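PDB 1KW4: polyhomeotic-proximal chromatin protein from Drosophila melanogaster, which acts as a Polycomb group component of the PRC1 complex that maintains repression of homeotic genes, and carries a polymer-forming SAM domain, the part crystallised here. Local coordinates for residues 25-31 and 70-75. The protein carries 1 engineered substitution. Numbering follows the deposited sequence.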
loop_
_atom_site.group_PDB
_atom_site.type_symbol
_atom_site.label_atom_id
_atom_site.label_comp_id
_atom_site.label_asym_id
_atom_site.label_seq_id
_atom_site.Cartn_x
_atom_site.Cartn_y
_atom_site.Cartn_z
ATOM N N PHE A 25 -5.712 -3.818 3.599
ATOM C CA PHE A 25 -5.985 -2.472 3.095
ATOM C C PHE A 25 -5.873 -2.479 1.562
ATOM O O PHE A 25 -6.742 -1.951 0.859
ATOM C CB PHE A 25 -4.977 -1.489 3.712
ATOM C CG PHE A 25 -4.966 -0.121 3.069
ATOM C CD1 PHE A 25 -6.017 0.770 3.263
ATOM C CD2 PHE A 25 -3.876 0.284 2.300
ATOM C CE1 PHE A 25 -5.985 2.047 2.702
ATOM C CE2 PHE A 25 -3.832 1.561 1.732
ATOM C CZ PHE A 25 -4.892 2.445 1.938
ATOM N N ILE A 26 -4.811 -3.094 1.047
ATOM C CA ILE A 26 -4.591 -3.176 -0.398
ATOM C C ILE A 26 -5.679 -4.034 -1.065
ATOM O O ILE A 26 -6.195 -3.684 -2.131
ATOM C CB ILE A 26 -3.174 -3.759 -0.705
ATOM C CG1 ILE A 26 -2.089 -2.808 -0.174
ATOM C CG2 ILE A 26 -2.991 -3.979 -2.206
ATOM C CD1 ILE A 26 -2.144 -1.380 -0.758
ATOM N N ARG A 27 -6.040 -5.145 -0.428
ATOM C CA ARG A 27 -7.063 -6.044 -0.960
ATOM C C ARG A 27 -8.394 -5.340 -1.217
ATOM O O ARG A 27 -9.101 -5.663 -2.178
ATOM C CB ARG A 27 -7.301 -7.209 0.011
ATOM C CG ARG A 27 -8.465 -8.126 -0.373
ATOM C CD ARG A 27 -8.154 -8.948 -1.612
ATOM N NE ARG A 27 -9.262 -9.835 -1.979
ATOM C CZ ARG A 27 -10.398 -9.429 -2.541
ATOM N NH1 ARG A 27 -10.592 -8.143 -2.810
ATOM N NH2 ARG A 27 -11.344 -10.312 -2.840
ATOM N N GLU A 28 -8.726 -4.374 -0.366
ATOM C CA GLU A 28 -9.987 -3.648 -0.477
ATOM C C GLU A 28 -9.975 -2.390 -1.344
ATOM O O GLU A 28 -11.023 -1.776 -1.555
ATOM C CB GLU A 28 -10.500 -3.312 0.925
ATOM C CG GLU A 28 -10.692 -4.547 1.791
ATOM C CD GLU A 28 -11.109 -4.216 3.209
ATOM O OE1 GLU A 28 -10.361 -3.485 3.898
ATOM O OE2 GLU A 28 -12.184 -4.693 3.636
ATOM N N LEU A 29 -8.805 -1.998 -1.841
ATOM C CA LEU A 29 -8.704 -0.823 -2.707
ATOM C C LEU A 29 -9.055 -1.223 -4.135
ATOM O O LEU A 29 -8.438 -2.118 -4.707
ATOM C CB LEU A 29 -7.288 -0.237 -2.683
ATOM C CG LEU A 29 -6.994 0.883 -1.689
ATOM C CD1 LEU A 29 -5.558 1.363 -1.875
ATOM C CD2 LEU A 29 -7.966 2.036 -1.911
ATOM N N PRO A 30 -10.045 -0.550 -4.738
ATOM C CA PRO A 30 -10.456 -0.870 -6.108
ATOM C C PRO A 30 -9.322 -0.977 -7.127
ATOM O O PRO A 30 -8.543 -0.041 -7.311
ATOM C CB PRO A 30 -11.449 0.246 -6.441
ATOM C CG PRO A 30 -10.978 1.391 -5.588
ATOM C CD PRO A 30 -10.678 0.699 -4.280
ATOM N N GLY A 31 -9.235 -2.134 -7.776
ATOM C CA GLY A 31 -8.215 -2.363 -8.785
ATOM C C GLY A 31 -6.811 -2.694 -8.307
ATOM O O GLY A 31 -5.885 -2.767 -9.118
ATOM N N LYS A 70 -3.451 5.469 -6.940
ATOM C CA LYS A 70 -4.567 5.303 -6.017
ATOM C C LYS A 70 -4.097 4.961 -4.604
ATOM O O LYS A 70 -4.671 5.440 -3.624
ATOM C CB LYS A 70 -5.520 4.231 -6.556
ATOM C CG LYS A 70 -6.235 4.678 -7.832
ATOM C CD LYS A 70 -6.589 3.520 -8.758
ATOM C CE LYS A 70 -7.747 2.702 -8.237
ATOM N NZ LYS A 70 -8.151 1.680 -9.243
ATOM N N ILE A 71 -3.051 4.147 -4.490
ATOM C CA ILE A 71 -2.532 3.785 -3.172
ATOM C C ILE A 71 -1.926 5.002 -2.474
ATOM O O ILE A 71 -2.239 5.290 -1.317
ATOM C CB ILE A 71 -1.470 2.665 -3.280
ATOM C CG1 ILE A 71 -2.146 1.369 -3.741
ATOM C CG2 ILE A 71 -0.770 2.457 -1.932
ATOM C CD1 ILE A 71 -1.172 0.268 -4.104
ATOM N N VAL A 72 -1.062 5.725 -3.178
ATOM C CA VAL A 72 -0.434 6.906 -2.595
ATOM C C VAL A 72 -1.481 7.929 -2.156
ATOM O O VAL A 72 -1.379 8.507 -1.072
ATOM C CB VAL A 72 0.544 7.571 -3.596
ATOM C CG1 VAL A 72 1.084 8.876 -3.019
ATOM C CG2 VAL A 72 1.696 6.625 -3.892
ATOM N N ALA A 73 -2.493 8.135 -2.995
ATOM C CA ALA A 73 -3.562 9.092 -2.708
ATOM C C ALA A 73 -4.415 8.711 -1.498
ATOM O O ALA A 73 -4.776 9.571 -0.690
ATOM C CB ALA A 73 -4.456 9.256 -3.930
ATOM N N LYS A 74 -4.749 7.429 -1.379
ATOM C CA LYS A 74 -5.562 6.972 -0.257
ATOM C C LYS A 74 -4.807 7.162 1.054
ATOM O O LYS A 74 -5.381 7.614 2.047
ATOM C CB LYS A 74 -5.943 5.500 -0.430
ATOM C CG LYS A 74 -6.954 5.004 0.593
ATOM C CD LYS A 74 -8.268 5.769 0.486
ATOM C CE LYS A 74 -9.300 5.235 1.467
ATOM N NZ LYS A 74 -10.602 5.953 1.348
ATOM N N VAL A 75 -3.523 6.816 1.057
ATOM C CA VAL A 75 -2.701 6.969 2.253
ATOM C C VAL A 75 -2.621 8.445 2.645
ATOM O O VAL A 75 -2.701 8.787 3.826
ATOM C CB VAL A 75 -1.277 6.410 2.023
ATOM C CG1 VAL A 75 -0.384 6.720 3.217
ATOM C CG2 VAL A 75 -1.350 4.902 1.801
#
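Lys70 reaches from helix 65-78 to the turn that follows helix 19-27, where its NZ donates a short hydrogen bond of 2.6 Å to Pro30 O. The chain bends at chi3, which swings the ammonium group to the carbonyl; the donor sits above the carbonyl plane, 42° out of it. Alongside, Lys70 CE passes loosely by Pro30 CG. Next to Pro30 in the chain, Leu29 points toward the helix and spreads its methyls over neighbouring turns: CD1 rests on Ile71 CG1 at 3.9 Å, and CD2 lies 4.0 Å from Lys74 CG. Phe25 is the third main element. Its ring, carried across by a trans chi1 (168°), presents an edge to the aliphatic part of Lys74, with CZ 3.6 Å from Lys74 CG and the methylene near the ring plane. Lys74 thus gives its inner methylenes to the apolar contact while the rest of its chain turns off from it. Further in, Phe25 CE2 approaches Val75 CG2, and the CD1 methyls of Ile26 and Ile71 meet at 3.9 Å, their side chains crossing at about a right angle. The contact therefore grades from the exposed Lys70–Pro30 hydrogen bond to buried hydrocarbon around Phe25, Ile26, Ile71 and Val75, and joins the first and last helices of the five-helix SAM bundle. Trp17 meets the Phe25 ring with planes at about 55°, Phe39 of helix 36-41 touches both Ile26 and Ile71, and Leu49 and Leu50 of helix 46-51 pack on Val75.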